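Local coordinates for SusD superfamily protein (Bacteroides fragilis, PDB 3L22) that probably binds sugars at the bacterial outer membrane as a SusD-family lipoprotein, and binds zinc ions, at residues Tyr46-Asn51 and Phe67-Met72; Leu206-Tyr211 and Leu331-Glu336; Leu238-Pro243 and Leu309-Asp314; Met277-Asp280 and Ile285-Lys288; Pro289-Ala294 and Ile381-Arg386. All coordinates share one frame; numbering follows the deposited sequence.

Contact 1. Residues Tyr46-Asn51 and Phe67-Met72; sequences YLVFDN and FNTYNM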
# COMPACT_ATOMS: atom_id res chain seq x y z
N TYR A 46 -6.66 3.55 -0.56
CA TYR A 46 -5.35 3.83 0.01
C TYR A 46 -5.52 4.54 1.35
O TYR A 46 -4.86 4.19 2.33
CB TYR A 46 -4.61 4.73 -0.95
CG TYR A 46 -3.17 5.15 -0.69
CD1 TYR A 46 -2.11 4.39 -1.17
CD2 TYR A 46 -2.87 6.34 -0.07
CE1 TYR A 46 -0.79 4.79 -1.02
CE2 TYR A 46 -1.55 6.77 0.08
CZ TYR A 46 -0.52 6.00 -0.42
OH TYR A 46 0.76 6.48 -0.35
N LEU A 47 -6.41 5.53 1.39
CA LEU A 47 -6.76 6.22 2.61
C LEU A 47 -7.24 5.26 3.71
O LEU A 47 -7.01 5.51 4.90
CB LEU A 47 -7.84 7.28 2.35
CG LEU A 47 -7.32 8.52 1.62
CD1 LEU A 47 -8.41 9.21 0.77
CD2 LEU A 47 -6.66 9.48 2.60
N VAL A 48 -7.89 4.16 3.31
CA VAL A 48 -8.30 3.13 4.24
C VAL A 48 -7.16 2.66 5.12
O VAL A 48 -7.35 2.51 6.32
CB VAL A 48 -8.96 1.92 3.50
CG1 VAL A 48 -8.86 0.62 4.33
CG2 VAL A 48 -10.38 2.27 3.16
N PHE A 49 -5.97 2.46 4.55
CA PHE A 49 -4.85 1.95 5.34
C PHE A 49 -4.29 2.96 6.36
O PHE A 49 -3.81 2.54 7.42
CB PHE A 49 -3.80 1.28 4.46
CG PHE A 49 -4.37 0.09 3.73
CD1 PHE A 49 -4.66 -1.09 4.44
CD2 PHE A 49 -4.71 0.16 2.40
CE1 PHE A 49 -5.24 -2.19 3.80
CE2 PHE A 49 -5.28 -0.95 1.75
CZ PHE A 49 -5.54 -2.11 2.46
N ASP A 50 -4.42 4.26 6.09
CA ASP A 50 -4.09 5.26 7.10
C ASP A 50 -5.17 5.37 8.14
O ASP A 50 -4.86 5.52 9.32
CB ASP A 50 -3.78 6.59 6.47
CG ASP A 50 -2.46 6.54 5.70
OD1 ASP A 50 -1.39 6.38 6.38
OD2 ASP A 50 -2.50 6.55 4.45
N ASN A 51 -6.43 5.32 7.72
CA ASN A 51 -7.54 5.34 8.67
C ASN A 51 -7.54 4.14 9.63
O ASN A 51 -7.91 4.28 10.80
CB ASN A 51 -8.88 5.41 7.93
CG ASN A 51 -9.28 6.86 7.60
OD1 ASN A 51 -10.00 7.49 8.38
ND2 ASN A 51 -8.79 7.40 6.48
N PHE A 67 -15.25 7.33 8.18
CA PHE A 67 -15.33 7.34 9.62
C PHE A 67 -15.44 5.95 10.22
O PHE A 67 -14.81 5.68 11.24
CB PHE A 67 -16.52 8.18 10.08
CG PHE A 67 -16.49 8.59 11.50
CD1 PHE A 67 -15.42 9.33 12.00
CD2 PHE A 67 -17.56 8.29 12.34
CE1 PHE A 67 -15.42 9.76 13.35
CE2 PHE A 67 -17.57 8.72 13.67
CZ PHE A 67 -16.49 9.45 14.18
N ASN A 68 -16.23 5.07 9.60
CA ASN A 68 -16.34 3.69 10.09
C ASN A 68 -15.04 2.88 9.94
O ASN A 68 -14.79 1.98 10.74
CB ASN A 68 -17.49 2.93 9.42
CG ASN A 68 -18.78 2.97 10.23
OD1 ASN A 68 -18.80 3.38 11.39
ND2 ASN A 68 -19.87 2.52 9.61
N THR A 69 -14.23 3.20 8.94
CA THR A 69 -12.93 2.56 8.83
C THR A 69 -12.05 2.96 9.99
O THR A 69 -11.44 2.10 10.63
CB THR A 69 -12.23 2.87 7.51
OG1 THR A 69 -13.02 2.34 6.45
CG2 THR A 69 -10.80 2.24 7.49
N TYR A 70 -11.99 4.26 10.28
CA TYR A 70 -11.15 4.77 11.37
C TYR A 70 -11.55 4.16 12.72
O TYR A 70 -10.70 3.76 13.51
CB TYR A 70 -11.19 6.30 11.48
CG TYR A 70 -10.35 6.75 12.69
CD1 TYR A 70 -8.95 6.74 12.62
CD2 TYR A 70 -10.95 7.15 13.88
CE1 TYR A 70 -8.17 7.09 13.74
CE2 TYR A 70 -10.18 7.52 15.00
CZ TYR A 70 -8.79 7.48 14.92
OH TYR A 70 -8.03 7.83 16.01
N ASN A 71 -12.85 4.11 12.94
CA ASN A 71 -13.43 3.57 14.17
C ASN A 71 -13.48 2.05 14.23
O ASN A 71 -13.99 1.49 15.20
CB ASN A 71 -14.83 4.14 14.36
CG ASN A 71 -14.82 5.58 14.80
OD1 ASN A 71 -13.86 6.07 15.40
ND2 ASN A 71 -15.94 6.26 14.55
N MSE A 72 -12.93 1.38 13.23
CA MSE A 72 -12.85 -0.09 13.25
C MSE A 72 -14.26 -0.67 13.38
O MSE A 72 -14.52 -1.56 14.19
CB MSE A 72 -11.92 -0.62 14.36
CG MSE A 72 -10.57 0.01 14.38
SE MSE A 72 -9.53 -0.26 12.76
CE MSE A 72 -9.12 -2.15 12.98
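N51 and T69 meet where two short helical segments come closest, with N51 CA and Y70 CA 4.5 Å apart. T69 CG2 lies 3.7 Å from N51 CB and reaches the rim of the first helix, also approaching V48 O. With OG1 anti to the carbonyl carbon (chi1 -63°), CG2 stands anti to the backbone N and faces the first helix, while OG1 bonds to E80. Beside it, Y70 CD1 sits 3.2 Å from N51 O, and Y70 CA points a nearly straight CA-H...O contact at the same oxygen (3.3 Å, 169° at the hydrogen). That backbone carbonyl is therefore met twice by carbon. The N51 amide stands almost perpendicular to the Y70 ring; N51 ND2 bonds back to L47 O at 3.0 Å, from above the carbonyl plane, while OD1 accepts from N58 ND2. The V48 side is looser: V48 CG1 stays 4.0 Å from T69 CG2, and N68 and N71 are partly exposed. M72 closes helix 67-70 with a Schellman motif. Both helices belong to the starch-binding-associated region of this SusD-like protein. Y46 and L47 pack on helix 267-271, F49 meets the Y130 ring, and Y70 touches strands 56-58 and 414-417.

Contact 2. Residues Leu206-Tyr211 and Leu331-Glu336; sequences LKMRVY and LLDLAE. With EDO (1,2-ethanediol), chain B; EDO (1,2-ethanediol), chain Z.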
# COMPACT_ATOMS: atom_id res chain seq x y z
N LEU A 206 7.02 -5.68 -3.67
CA LEU A 206 5.79 -6.39 -3.29
C LEU A 206 6.14 -7.78 -2.71
O LEU A 206 5.54 -8.24 -1.74
CB LEU A 206 4.82 -6.53 -4.49
CG LEU A 206 3.43 -7.09 -4.20
CD1 LEU A 206 2.77 -6.41 -2.98
CD2 LEU A 206 2.52 -7.00 -5.45
N LYS A 207 7.11 -8.43 -3.34
CA LYS A 207 7.57 -9.73 -2.90
C LYS A 207 8.15 -9.58 -1.47
O LYS A 207 7.83 -10.35 -0.58
CB LYS A 207 8.62 -10.24 -3.88
CG LYS A 207 9.07 -11.66 -3.71
CD LYS A 207 10.06 -12.11 -4.83
CE LYS A 207 9.44 -12.19 -6.21
NZ LYS A 207 10.27 -12.97 -7.18
N MSE A 208 8.92 -8.54 -1.23
CA MSE A 208 9.41 -8.32 0.11
C MSE A 208 8.29 -8.14 1.12
O MSE A 208 8.34 -8.75 2.18
CB MSE A 208 10.37 -7.15 0.19
CG MSE A 208 10.81 -6.90 1.62
SE MSE A 208 12.40 -5.78 1.83
CE MSE A 208 11.82 -4.49 0.80
N ARG A 209 7.29 -7.31 0.80
CA ARG A 209 6.16 -7.13 1.69
C ARG A 209 5.45 -8.43 2.00
O ARG A 209 5.07 -8.67 3.15
CB ARG A 209 5.15 -6.12 1.13
CG ARG A 209 5.65 -4.68 1.15
CD ARG A 209 4.43 -3.77 1.13
NE ARG A 209 4.67 -2.34 0.97
CZ ARG A 209 3.71 -1.43 0.89
NH1 ARG A 209 2.42 -1.80 0.96
NH2 ARG A 209 4.02 -0.16 0.75
N VAL A 210 5.26 -9.26 0.98
CA VAL A 210 4.59 -10.51 1.17
C VAL A 210 5.41 -11.41 2.09
O VAL A 210 4.88 -11.97 3.03
CB VAL A 210 4.30 -11.20 -0.19
CG1 VAL A 210 3.90 -12.66 0.00
CG2 VAL A 210 3.21 -10.42 -0.94
N TYR A 211 6.70 -11.56 1.81
CA TYR A 211 7.51 -12.42 2.65
C TYR A 211 7.59 -11.91 4.09
O TYR A 211 7.56 -12.71 5.02
CB TYR A 211 8.90 -12.65 2.05
CG TYR A 211 8.97 -13.69 0.94
CD1 TYR A 211 8.41 -14.96 1.09
CD2 TYR A 211 9.64 -13.42 -0.26
CE1 TYR A 211 8.53 -15.93 0.10
CE2 TYR A 211 9.76 -14.39 -1.25
CZ TYR A 211 9.19 -15.63 -1.08
OH TYR A 211 9.32 -16.61 -2.04
N LEU A 331 14.60 0.50 2.55
CA LEU A 331 15.58 0.52 3.64
C LEU A 331 15.00 0.16 5.02
O LEU A 331 15.60 -0.63 5.75
CB LEU A 331 16.28 1.90 3.68
CG LEU A 331 17.15 2.25 2.44
CD1 LEU A 331 17.68 3.68 2.51
CD2 LEU A 331 18.32 1.28 2.25
N LEU A 332 13.86 0.74 5.37
CA LEU A 332 13.24 0.46 6.63
C LEU A 332 12.64 -0.95 6.68
O LEU A 332 12.66 -1.56 7.73
CB LEU A 332 12.19 1.52 7.00
CG LEU A 332 12.66 2.93 7.35
CD1 LEU A 332 11.46 3.83 7.68
CD2 LEU A 332 13.71 2.93 8.49
N ASP A 333 12.12 -1.46 5.57
CA ASP A 333 11.65 -2.85 5.50
C ASP A 333 12.86 -3.80 5.72
O ASP A 333 12.79 -4.73 6.53
CB ASP A 333 10.99 -3.20 4.15
CG ASP A 333 9.56 -2.57 3.94
OD1 ASP A 333 8.97 -2.07 4.89
OD2 ASP A 333 9.07 -2.57 2.77
N LEU A 334 13.95 -3.56 4.98
CA LEU A 334 15.20 -4.32 5.18
C LEU A 334 15.69 -4.22 6.62
O LEU A 334 16.10 -5.21 7.20
CB LEU A 334 16.29 -3.90 4.19
CG LEU A 334 16.10 -4.39 2.75
CD1 LEU A 334 17.12 -3.69 1.80
CD2 LEU A 334 16.21 -5.91 2.66
N ALA A 335 15.62 -3.03 7.21
CA ALA A 335 16.02 -2.88 8.63
C ALA A 335 15.19 -3.83 9.49
O ALA A 335 15.75 -4.52 10.33
CB ALA A 335 15.81 -1.44 9.09
N GLU A 336 13.85 -3.88 9.26
CA GLU A 336 12.99 -4.75 10.07
C GLU A 336 13.39 -6.21 9.86
O GLU A 336 13.48 -6.97 10.82
CB GLU A 336 11.50 -4.51 9.79
CG GLU A 336 10.57 -5.50 10.50
CD GLU A 336 9.10 -5.18 10.28
OE1 GLU A 336 8.81 -4.21 9.53
OE2 GLU A 336 8.23 -5.93 10.82
C1 EDO B . 5.55 -2.78 4.51
O1 EDO B . 6.07 -1.49 4.27
C2 EDO B . 4.02 -2.82 4.52
O2 EDO B . 3.71 -4.18 4.95
C1 EDO Z . 9.77 -16.63 -5.82
O1 EDO Z . 10.67 -15.59 -6.18
C2 EDO Z . 8.30 -16.29 -5.84
O2 EDO Z . 7.97 -15.03 -6.40
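M208, a selenomethionine, reaches D333 and L334 because its CG is anti to the backbone N (chi1 177°) and its chain stays extended to SE, bending only at the last torsion (chi3 51°), which brings CE to D333. The two segments belong to helices 200-213 and 327-339 of the helix-rich SusD fold. Their axes run broadly parallel, at 31°, and pass 11.1 Å apart, a wide separation that M208 spans. M208 CE and D333 CB are 3.7 Å apart, and M208 SE comes to 3.9 Å from L334 CD2, the side chains of M208 and L334 crossing near a right angle. On the neighbouring flank R209 runs extended from CG to NE, and R209 CG lies 4.3 Å from D333 OD2. The charged groups do not pair directly: R209 NE is 4.8 Å from D333 OD2 and makes its salt bridge with E329, whereas D333 OD1 is held by K385. E329 and D333 bring like charges together, so the nearby arginine and lysine probably offset their repulsion. A 1,2-ethanediol, probably from the crystallisation liquor, lies beside both R209 and D333, its C2 over one face of the R209 guanidinium. The same molecule brings its O1 to 3.0 Å from D333 OD1.

Contact 3. Residues Leu238-Pro243 and Leu309-Asp314; sequences LIYKAP and LMKFTD. With EDO (1,2-ethanediol), chain Y.
The ring of Y240 is packed on both faces and at an edge, although neither segment has more regular structure than the single 3-10 turn 238-240. The pair of loops lies in the SusD fold beside the two-stranded antiparallel sheet 249-253/322-326: the first loop leads into strand 249-253, the second into strand 322-326. One face of Y240 carries the K311 side chain as a CH-pi contact, K311 CG standing 4.1 Å from the Y240 ring centroid and 24° off the normal. I239 CG1 covers the opposite face. The edge meets the face of F312 in a T-shaped pair, with centroids 5.4 Å apart and planes at 87°; Y240 CE1 to F312 CZ is 3.8 Å. K311 is extended beyond CG and passes slantwise over the ring, which brings its ammonium to the phenol end; there it bonds to I390 O and forms a salt bridge with E392, whose OE2 also hydrogen-bonds Y240 OH. At the other end of the ring, Y240 CB packs 3.5 Å from K311 O.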
# COMPACT_ATOMS: atom_id res chain seq x y z
N LEU A 238 10.00 16.46 -2.46
CA LEU A 238 10.06 16.36 -3.93
C LEU A 238 8.91 15.58 -4.54
O LEU A 238 8.36 15.99 -5.55
CB LEU A 238 11.38 15.77 -4.39
CG LEU A 238 12.64 16.58 -4.14
CD1 LEU A 238 13.85 15.69 -4.51
CD2 LEU A 238 12.62 17.92 -4.92
N ILE A 239 8.52 14.50 -3.89
CA ILE A 239 7.58 13.57 -4.49
C ILE A 239 6.13 14.06 -4.46
O ILE A 239 5.31 13.45 -5.14
CB ILE A 239 7.65 12.14 -3.91
CG1 ILE A 239 7.29 12.09 -2.42
CG2 ILE A 239 9.02 11.55 -4.14
CD1 ILE A 239 7.19 10.63 -1.87
N TYR A 240 5.84 15.14 -3.72
CA TYR A 240 4.49 15.69 -3.62
C TYR A 240 4.29 16.92 -4.52
O TYR A 240 3.23 17.53 -4.47
CB TYR A 240 4.14 16.05 -2.15
CG TYR A 240 4.57 14.97 -1.19
CD1 TYR A 240 3.84 13.79 -1.03
CD2 TYR A 240 5.74 15.09 -0.48
CE1 TYR A 240 4.27 12.77 -0.16
CE2 TYR A 240 6.18 14.09 0.38
CZ TYR A 240 5.46 12.93 0.53
OH TYR A 240 5.98 11.96 1.38
N LYS A 241 5.29 17.28 -5.31
CA LYS A 241 5.18 18.38 -6.26
C LYS A 241 5.79 18.01 -7.60
O LYS A 241 6.52 17.01 -7.70
CB LYS A 241 5.80 19.63 -5.70
CG LYS A 241 7.25 19.55 -5.27
CD LYS A 241 7.45 20.77 -4.30
CE LYS A 241 8.83 20.93 -3.69
NZ LYS A 241 8.73 21.79 -2.36
N ALA A 242 5.43 18.78 -8.62
CA ALA A 242 5.84 18.49 -10.00
C ALA A 242 7.34 18.13 -10.03
O ALA A 242 8.14 18.86 -9.42
CB ALA A 242 5.55 19.74 -10.94
N PRO A 243 7.72 17.06 -10.75
CA PRO A 243 6.93 16.18 -11.62
C PRO A 243 6.27 14.99 -10.91
O PRO A 243 5.75 14.10 -11.59
CB PRO A 243 7.97 15.69 -12.63
CG PRO A 243 9.27 15.63 -11.84
CD PRO A 243 9.16 16.85 -10.92
N LEU A 309 -1.97 17.37 8.13
CA LEU A 309 -0.85 16.74 7.48
C LEU A 309 -0.63 17.39 6.09
O LEU A 309 -1.50 17.29 5.24
CB LEU A 309 -1.10 15.24 7.35
CG LEU A 309 0.07 14.40 6.85
CD1 LEU A 309 1.33 14.49 7.74
CD2 LEU A 309 -0.36 12.93 6.62
N MSE A 310 0.55 17.96 5.85
CA MSE A 310 0.78 18.78 4.63
C MSE A 310 1.43 18.03 3.48
O MSE A 310 2.01 18.64 2.58
CB MSE A 310 1.60 20.02 4.97
CG MSE A 310 1.06 20.79 6.19
SE MSE A 310 -0.68 21.57 5.82
CE MSE A 310 -0.12 22.92 4.50
N LYS A 311 1.31 16.70 3.44
CA LYS A 311 1.80 15.98 2.25
C LYS A 311 0.93 16.22 1.01
O LYS A 311 1.41 16.63 -0.04
CB LYS A 311 1.93 14.48 2.49
CG LYS A 311 3.14 14.10 3.37
CD LYS A 311 3.25 12.62 3.68
CE LYS A 311 4.48 12.32 4.58
NZ LYS A 311 4.76 10.85 4.68
N PHE A 312 -0.36 15.92 1.13
CA PHE A 312 -1.29 15.98 0.01
C PHE A 312 -2.29 17.06 0.28
O PHE A 312 -3.30 16.80 0.96
CB PHE A 312 -2.00 14.63 -0.12
CG PHE A 312 -1.05 13.48 -0.29
CD1 PHE A 312 -0.48 13.23 -1.53
CD2 PHE A 312 -0.75 12.64 0.77
CE1 PHE A 312 0.41 12.17 -1.72
CE2 PHE A 312 0.14 11.59 0.60
CZ PHE A 312 0.73 11.36 -0.64
N THR A 313 -2.02 18.27 -0.19
CA THR A 313 -2.94 19.36 0.04
C THR A 313 -3.43 20.07 -1.23
O THR A 313 -4.15 21.08 -1.11
CB THR A 313 -2.36 20.38 1.03
OG1 THR A 313 -1.13 20.88 0.51
CG2 THR A 313 -2.11 19.69 2.40
N ASP A 314 -3.13 19.55 -2.43
CA ASP A 314 -3.63 20.22 -3.61
C ASP A 314 -4.97 19.61 -4.00
O ASP A 314 -5.05 18.69 -4.84
CB ASP A 314 -2.61 20.17 -4.74
CG ASP A 314 -3.11 20.89 -6.00
OD1 ASP A 314 -4.26 21.45 -6.03
OD2 ASP A 314 -2.34 20.86 -7.00
C1 EDO Y . 5.35 19.68 1.71
O1 EDO Y . 5.53 20.93 2.43
C2 EDO Y . 4.85 19.76 0.25
O2 EDO Y . 3.78 18.82 0.00

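Contact 4. Residues Met277-Asp280 and Ile285-Lys288; sequences MLID and IMSK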
# COMPACT_ATOMS: atom_id res chain seq x y z
N MSE A 277 -9.25 14.31 7.94
CA MSE A 277 -8.09 13.72 8.59
C MSE A 277 -7.23 14.82 9.21
O MSE A 277 -7.03 15.87 8.60
CB MSE A 277 -7.23 12.93 7.60
CG MSE A 277 -7.96 11.94 6.73
SE MSE A 277 -8.98 10.61 7.67
CE MSE A 277 -7.51 9.78 8.63
N LEU A 278 -6.74 14.53 10.42
CA LEU A 278 -5.71 15.31 11.09
C LEU A 278 -4.61 14.34 11.53
O LEU A 278 -4.81 13.12 11.61
CB LEU A 278 -6.28 16.04 12.30
CG LEU A 278 -7.37 17.11 12.10
CD1 LEU A 278 -7.95 17.58 13.49
CD2 LEU A 278 -6.75 18.31 11.28
N ILE A 279 -3.44 14.90 11.82
CA ILE A 279 -2.38 14.17 12.48
C ILE A 279 -2.85 13.85 13.90
O ILE A 279 -3.40 14.74 14.57
CB ILE A 279 -1.11 15.00 12.59
CG1 ILE A 279 -0.58 15.39 11.19
CG2 ILE A 279 -0.02 14.22 13.42
CD1 ILE A 279 0.50 16.45 11.25
N ASP A 280 -2.67 12.61 14.36
CA ASP A 280 -2.91 12.26 15.78
C ASP A 280 -1.74 12.71 16.64
O ASP A 280 -0.78 11.95 16.89
CB ASP A 280 -3.16 10.77 15.98
CG ASP A 280 -3.65 10.44 17.40
OD1 ASP A 280 -3.44 11.25 18.33
OD2 ASP A 280 -4.27 9.37 17.55
N ILE A 285 2.36 8.75 16.28
CA ILE A 285 3.80 8.88 16.12
C ILE A 285 4.30 10.29 16.41
O ILE A 285 5.33 10.47 17.07
CB ILE A 285 4.28 8.38 14.73
CG1 ILE A 285 5.83 8.31 14.66
CG2 ILE A 285 3.75 9.23 13.57
CD1 ILE A 285 6.48 7.46 15.76
N MSE A 286 3.58 11.29 15.96
CA MSE A 286 4.03 12.67 16.15
C MSE A 286 3.73 13.20 17.54
O MSE A 286 4.03 14.34 17.78
CB MSE A 286 3.47 13.59 15.05
CG MSE A 286 4.01 13.26 13.69
SE MSE A 286 3.71 14.80 12.52
CE MSE A 286 4.19 14.21 10.78
N SER A 287 3.13 12.39 18.43
CA SER A 287 3.08 12.71 19.85
C SER A 287 4.35 12.30 20.57
O SER A 287 4.49 12.64 21.72
CB SER A 287 1.92 11.99 20.54
OG SER A 287 2.17 10.61 20.74
N LYS A 288 5.22 11.52 19.94
CA LYS A 288 6.40 11.04 20.63
C LYS A 288 7.57 12.02 20.44
O LYS A 288 7.82 12.43 19.31
CB LYS A 288 6.80 9.67 20.10
CG LYS A 288 5.72 8.59 20.30
CD LYS A 288 6.21 7.28 19.72
CE LYS A 288 5.10 6.23 19.57
NZ LYS A 288 5.09 5.35 20.71
O HOH W 1 0.86 11.17 14.71
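The backbones of the two segments come no closer at CA than 7.0 Å, between D280 CA and M286 CA, and a water joins them: it donates to D280 O at 2.8 Å and accepts from M286 N at 3.0 Å. The side chains meet on the neighbouring flank. I279 offers two branches to the selenium of M286, a selenomethionine: I279 CD1 lies 3.8 Å and I279 CG2 3.9 Å from M286 SE, and CG2 also touches M286 CB. With CG2 of I279 anti to the backbone N and CG1 anti to the carbonyl carbon (chi1 -61°), both branches can bear on one atom; M286, extended beyond CG, lies across them at about a right angle. Strand 277-279 pairs antiparallel with strand 56-58, and the chain then turns through a short connection into the 3-10 segment 285-287, which the contact closes. Inside the turn, D280 OD1 takes the backbone N of S283, and S287 OG bonds to G284 O. I285, next to M286, packs its side chain on N383 and R386 of helix 374-388.

Contact 5. Residues Pro289-Ala294 and Ile381-Arg386; sequences PDYSLA and IYNEKR. With EDO (1,2-ethanediol), chain B.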
# COMPACT_ATOMS: atom_id res chain seq x y z
N PRO A 289 8.31 12.36 21.52
CA PRO A 289 9.31 13.42 21.29
C PRO A 289 10.45 13.12 20.29
O PRO A 289 10.80 14.05 19.54
CB PRO A 289 9.81 13.74 22.70
CG PRO A 289 8.59 13.55 23.56
CD PRO A 289 7.87 12.35 22.94
N ASP A 290 10.93 11.89 20.15
CA ASP A 290 11.93 11.58 19.12
C ASP A 290 11.41 11.57 17.68
O ASP A 290 12.19 11.52 16.74
CB ASP A 290 12.62 10.26 19.42
CG ASP A 290 13.50 10.32 20.69
OD1 ASP A 290 13.54 11.35 21.41
OD2 ASP A 290 14.19 9.31 20.94
N TYR A 291 10.10 11.63 17.49
CA TYR A 291 9.50 11.59 16.20
C TYR A 291 8.66 12.84 15.99
O TYR A 291 7.76 12.84 15.18
CB TYR A 291 8.72 10.25 16.08
CG TYR A 291 9.69 9.10 16.27
CD1 TYR A 291 10.43 8.61 15.23
CD2 TYR A 291 9.92 8.58 17.55
CE1 TYR A 291 11.40 7.62 15.45
CE2 TYR A 291 10.85 7.59 17.78
CZ TYR A 291 11.59 7.11 16.72
OH TYR A 291 12.51 6.13 16.96
N SER A 292 8.97 13.91 16.73
CA SER A 292 8.38 15.20 16.50
C SER A 292 9.38 16.32 16.72
O SER A 292 9.01 17.41 17.07
CB SER A 292 7.15 15.39 17.39
OG SER A 292 7.48 15.22 18.74
N LEU A 293 10.64 16.07 16.41
CA LEU A 293 11.68 17.05 16.64
C LEU A 293 11.49 18.26 15.71
O LEU A 293 11.24 18.10 14.51
CB LEU A 293 13.04 16.41 16.40
CG LEU A 293 13.45 15.30 17.36
CD1 LEU A 293 14.63 14.50 16.75
CD2 LEU A 293 13.74 15.86 18.76
N ALA A 294 11.58 19.45 16.26
CA ALA A 294 11.32 20.68 15.54
C ALA A 294 12.23 20.83 14.30
O ALA A 294 11.84 21.47 13.31
CB ALA A 294 11.46 21.95 16.53
N ILE A 381 12.78 1.10 14.66
CA ILE A 381 12.47 0.86 13.24
C ILE A 381 10.97 1.06 12.98
O ILE A 381 10.60 1.77 12.02
CB ILE A 381 12.93 -0.54 12.77
CG1 ILE A 381 14.47 -0.64 12.83
CG2 ILE A 381 12.37 -0.85 11.34
CD1 ILE A 381 15.05 -2.07 12.83
N TYR A 382 10.11 0.50 13.85
CA TYR A 382 8.67 0.68 13.69
C TYR A 382 8.25 2.16 13.74
O TYR A 382 7.45 2.59 12.92
CB TYR A 382 7.87 -0.08 14.74
CG TYR A 382 8.13 -1.57 14.83
CD1 TYR A 382 8.60 -2.30 13.75
CD2 TYR A 382 7.90 -2.26 16.02
CE1 TYR A 382 8.86 -3.69 13.85
CE2 TYR A 382 8.13 -3.68 16.12
CZ TYR A 382 8.62 -4.35 15.04
OH TYR A 382 8.87 -5.69 15.12
N ASN A 383 8.83 2.91 14.69
CA ASN A 383 8.53 4.32 14.83
C ASN A 383 9.03 5.15 13.65
O ASN A 383 8.33 6.02 13.19
CB ASN A 383 9.11 4.88 16.13
CG ASN A 383 8.31 4.48 17.35
OD1 ASN A 383 7.11 4.22 17.26
ND2 ASN A 383 8.98 4.43 18.49
N GLU A 384 10.23 4.86 13.16
CA GLU A 384 10.73 5.55 11.97
C GLU A 384 9.82 5.35 10.75
O GLU A 384 9.53 6.28 10.00
CB GLU A 384 12.16 5.11 11.65
CG GLU A 384 12.96 6.15 10.82
CD GLU A 384 13.31 7.42 11.61
OE1 GLU A 384 13.56 7.36 12.84
OE2 GLU A 384 13.39 8.48 10.96
N LYS A 385 9.35 4.12 10.59
CA LYS A 385 8.43 3.76 9.51
C LYS A 385 7.09 4.52 9.68
O LYS A 385 6.54 5.02 8.72
CB LYS A 385 8.22 2.24 9.54
CG LYS A 385 7.37 1.66 8.41
CD LYS A 385 8.19 1.30 7.21
CE LYS A 385 7.36 0.58 6.13
NZ LYS A 385 6.97 -0.77 6.60
N ARG A 386 6.62 4.67 10.92
CA ARG A 386 5.39 5.42 11.20
C ARG A 386 5.50 6.89 10.78
O ARG A 386 4.56 7.45 10.16
CB ARG A 386 5.04 5.29 12.69
CG ARG A 386 4.54 3.91 13.07
CD ARG A 386 4.36 3.76 14.57
NE ARG A 386 3.21 4.54 15.04
CZ ARG A 386 2.77 4.57 16.29
NH1 ARG A 386 3.39 3.89 17.26
NH2 ARG A 386 1.72 5.32 16.59
C1 EDO B . 5.55 -2.78 4.51
O1 EDO B . 6.07 -1.49 4.27
C2 EDO B . 4.02 -2.82 4.52
O2 EDO B . 3.71 -4.18 4.95
O HOH W 2 13.95 5.52 14.75
O HOH W 3 12.10 4.64 19.17
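Helix 374-388 of the SusD-family region receives a tyrosine from the loop that precedes helix 297-302. The ring of Y291 lies across N383, whose CB stands over one face as a CH-pi contact, 3.6 Å from the ring centroid and 19° off its normal; the nearest ring atom is Y291 CZ, 3.4 Å from N383 CB. E384 OE1 comes instead to the edge of the ring, 3.4 Å from Y291 CE1, because the glutamate chain bends at chi2 (70°). Two waters tie down the phenol. One accepts from Y291 OH and donates to E384 OE1, 2.7 Å from each; the other donates to Y291 OH and accepts from N383 ND2 in a longer bond of 3.2 Å. E384 is further fixed by salt bridges to R298 and R356, which probably stabilise its carboxylate. D290 is a zinc ligand seen for this protein, though that ion is not bound to this chain here. The CH-pi contact and water-bridged phenol thus join the loop before helix 297-302 to helix 374-388 of the helical SusD fold.

In the fold
Contact 1 comes first along the chain and closes before the others open; contacts 3 and 4 are nested inside the loop closed by contact 2, contact 4 also lies within the loop closed by contact 3, and contact 5 crosses contacts 2 and 3. Contacts 4 and 5 are the nearest pair, centres about 10 Å apart, joined where I285 meets N383 and Y291. Contacts 2 and 5, with centres about 19 Å apart, share the packing of helix 327-339 on helix 374-388. L309 of contact 3 packs on I279 of contact 4, and M277 touches N51 of contact 1. Sequence-distant segments thus interlock, tying the loops and small sheets to the helical body.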